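Local coordinates for putative glutathione S-transferase (Corynebacterium glutamicum, PDB 3M1G), which probably acts as a glutathione transferase of the ECM4-like subfamily, in the omega-like group, at residues A73-I78 against D245-P250. Numbering follows the deposited sequence.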
loop_
_atom_site.group_PDB
_atom_site.type_symbol
_atom_site.label_atom_id
_atom_site.label_comp_id
_atom_site.label_asym_id
_atom_site.label_seq_id
_atom_site.Cartn_x
_atom_site.Cartn_y
_atom_site.Cartn_z
ATOM N N ALA A 73 5.738 19.679 12.574
ATOM C CA ALA A 73 5.998 20.991 12.002
ATOM C C ALA A 73 4.892 21.464 11.099
ATOM O O ALA A 73 4.562 22.673 11.069
ATOM C CB ALA A 73 7.350 21.004 11.232
ATOM N N HIS A 74 4.304 20.535 10.339
ATOM C CA HIS A 74 3.249 20.880 9.440
ATOM C C HIS A 74 2.089 21.588 10.190
ATOM O O HIS A 74 1.545 22.570 9.689
ATOM C CB HIS A 74 2.772 19.618 8.678
ATOM C CG HIS A 74 2.085 19.903 7.381
ATOM N ND1 HIS A 74 1.623 18.896 6.551
ATOM C CD2 HIS A 74 1.748 21.067 6.785
ATOM C CE1 HIS A 74 1.040 19.437 5.489
ATOM N NE2 HIS A 74 1.096 20.757 5.606
ATOM N N ARG A 75 1.722 21.114 11.375
ATOM C CA ARG A 75 0.685 21.809 12.178
ATOM C C ARG A 75 0.944 23.324 12.347
ATOM O O ARG A 75 0.026 24.143 12.208
ATOM C CB ARG A 75 0.677 21.275 13.588
ATOM C CG ARG A 75 0.461 19.771 13.780
ATOM C CD ARG A 75 0.528 19.495 15.264
ATOM N NE ARG A 75 0.227 18.130 15.619
ATOM C CZ ARG A 75 0.123 17.713 16.885
ATOM N NH1 ARG A 75 -0.124 16.448 17.141
ATOM N NH2 ARG A 75 0.269 18.565 17.904
ATOM N N THR A 76 2.188 23.665 12.661
ATOM C CA THR A 76 2.573 25.038 12.917
ATOM C C THR A 76 2.518 25.884 11.673
ATOM O O THR A 76 2.122 27.090 11.731
ATOM C CB THR A 76 3.979 25.165 13.635
ATOM O OG1 THR A 76 5.062 24.884 12.747
ATOM C CG2 THR A 76 4.091 24.252 14.801
ATOM N N VAL A 77 2.880 25.284 10.538
ATOM C CA VAL A 77 2.848 25.987 9.248
ATOM C C VAL A 77 1.420 26.262 8.797
ATOM O O VAL A 77 1.085 27.377 8.341
ATOM C CB VAL A 77 3.662 25.241 8.161
ATOM C CG1 VAL A 77 3.577 25.958 6.771
ATOM C CG2 VAL A 77 5.111 25.129 8.594
ATOM N N ILE A 78 0.558 25.267 8.963
ATOM C CA ILE A 78 -0.849 25.403 8.576
ATOM C C ILE A 78 -1.488 26.532 9.435
ATOM O O ILE A 78 -2.207 27.370 8.920
ATOM C CB ILE A 78 -1.639 24.086 8.833
ATOM C CG1 ILE A 78 -1.202 22.958 7.855
ATOM C CG2 ILE A 78 -3.095 24.316 8.719
ATOM C CD1 ILE A 78 -1.603 21.485 8.337
ATOM N N ASP A 245 -8.478 19.209 13.867
ATOM C CA ASP A 245 -8.295 18.830 12.458
ATOM C C ASP A 245 -6.870 19.142 11.984
ATOM O O ASP A 245 -6.244 18.371 11.234
ATOM C CB ASP A 245 -9.336 19.548 11.597
ATOM C CG ASP A 245 -10.744 19.320 12.068
ATOM O OD1 ASP A 245 -11.212 18.150 12.037
ATOM O OD2 ASP A 245 -11.408 20.328 12.463
ATOM N N ILE A 246 -6.298 20.242 12.489
ATOM C CA ILE A 246 -4.954 20.608 12.156
ATOM C C ILE A 246 -3.920 19.610 12.726
ATOM O O ILE A 246 -2.840 19.451 12.153
ATOM C CB ILE A 246 -4.720 22.037 12.613
ATOM C CG1 ILE A 246 -5.603 22.963 11.717
ATOM C CG2 ILE A 246 -3.245 22.417 12.552
ATOM C CD1 ILE A 246 -5.949 24.239 12.318
ATOM N N ARG A 247 -4.254 18.951 13.838
ATOM C CA ARG A 247 -3.423 17.913 14.403
ATOM C C ARG A 247 -3.637 16.540 13.732
ATOM O O ARG A 247 -2.724 15.732 13.692
ATOM C CB ARG A 247 -3.659 17.783 15.887
ATOM C CG ARG A 247 -3.194 19.023 16.616
ATOM C CD ARG A 247 -3.226 18.835 18.098
ATOM N NE ARG A 247 -3.031 20.103 18.791
ATOM C CZ ARG A 247 -2.837 20.237 20.102
ATOM N NH1 ARG A 247 -2.683 21.452 20.609
ATOM N NH2 ARG A 247 -2.806 19.183 20.914
ATOM N N LEU A 248 -4.794 16.296 13.144
ATOM C CA LEU A 248 -5.040 15.008 12.468
ATOM C C LEU A 248 -4.547 15.015 10.991
ATOM O O LEU A 248 -3.906 14.067 10.546
ATOM C CB LEU A 248 -6.509 14.624 12.565
ATOM C CG LEU A 248 -6.955 13.363 11.811
ATOM C CD1 LEU A 248 -6.157 12.131 12.277
ATOM C CD2 LEU A 248 -8.466 13.157 11.949
ATOM N N TYR A 249 -4.814 16.102 10.270
ATOM C CA TYR A 249 -4.470 16.224 8.863
ATOM C C TYR A 249 -3.060 15.803 8.502
ATOM O O TYR A 249 -2.887 15.050 7.556
ATOM C CB TYR A 249 -4.773 17.635 8.361
ATOM C CG TYR A 249 -4.318 17.939 6.980
ATOM C CD1 TYR A 249 -5.103 17.638 5.882
ATOM C CD2 TYR A 249 -3.082 18.537 6.754
ATOM C CE1 TYR A 249 -4.671 17.935 4.605
ATOM C CE2 TYR A 249 -2.655 18.832 5.484
ATOM C CZ TYR A 249 -3.454 18.515 4.410
ATOM O OH TYR A 249 -3.003 18.833 3.146
ATOM N N PRO A 250 -2.041 16.243 9.262
ATOM C CA PRO A 250 -0.683 15.906 8.847
ATOM C C PRO A 250 -0.396 14.394 8.815
ATOM O O PRO A 250 0.426 13.958 8.002
ATOM C CB PRO A 250 0.188 16.614 9.896
ATOM C CG PRO A 250 -0.660 17.823 10.313
ATOM C CD PRO A 250 -2.050 17.211 10.377
HETATM O O HOH W 1 0.110 15.932 13.978
#
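His74, Arg75 and Ile78 pack against Ile246, Arg247, Tyr249 and Pro250 in a buried helix-helix contact at the centre of the chain, where helix 71-83 meets helix 243-253, with an apolar and aromatic side and a stack of two arginine chains at the other end. The axes of 73-78 and 245-250 approach to 8.8 Å with their directions 131° apart, and no direct hydrogen bond joins them. His74 and Tyr249 form an offset edge-to-face pair, the tyrosine edge turned toward the imidazole face, with His74 CE1 3.7 Å from Tyr249 CE2. Each CG is anti to its backbone N (chi1 -157° in His74), which carries both rings to the same end of the interface. Bonds at both imidazole nitrogens, ND1 to Arg254 and NE2 to Thr292, hold the His74 ring in its rotation, while Tyr249 OH is tied to Thr293. Ile78 CD1 lies above one face of the imidazole, offset toward its rim, and also reaches Tyr249 CD2 at 3.7 Å. This is the interdomain seam of the glutathione transferase fold: the first helix of the thioredoxin-like N-terminal domain rests on a helix of the all-helical C-terminal domain, with His74 one turn beyond the predicted nucleophile Cys70. In the middle, Ile78 CG2 passes Ile246 CG1 at 4.1 Å, and the Pro250 ring lies against helix 73-78, its CB meeting His74 CB and its CG meeting Arg75 CG. At the other end the extended Arg75 chain lays its guanidinium over the Arg247 stem, whose CG sits 3.5 Å above the centre of that plane. The two guanidinium planes are only 11° apart, and Arg75 NH2 comes within 3.7 Å of Arg247 NE, a proximity of like charges probably eased by the salt bridge from Arg247 to Glu243. Water 1, in the Arg75 guanidinium plane, accepts from NE at 2.7 Å and donates to Arg247 O, bridging the helices.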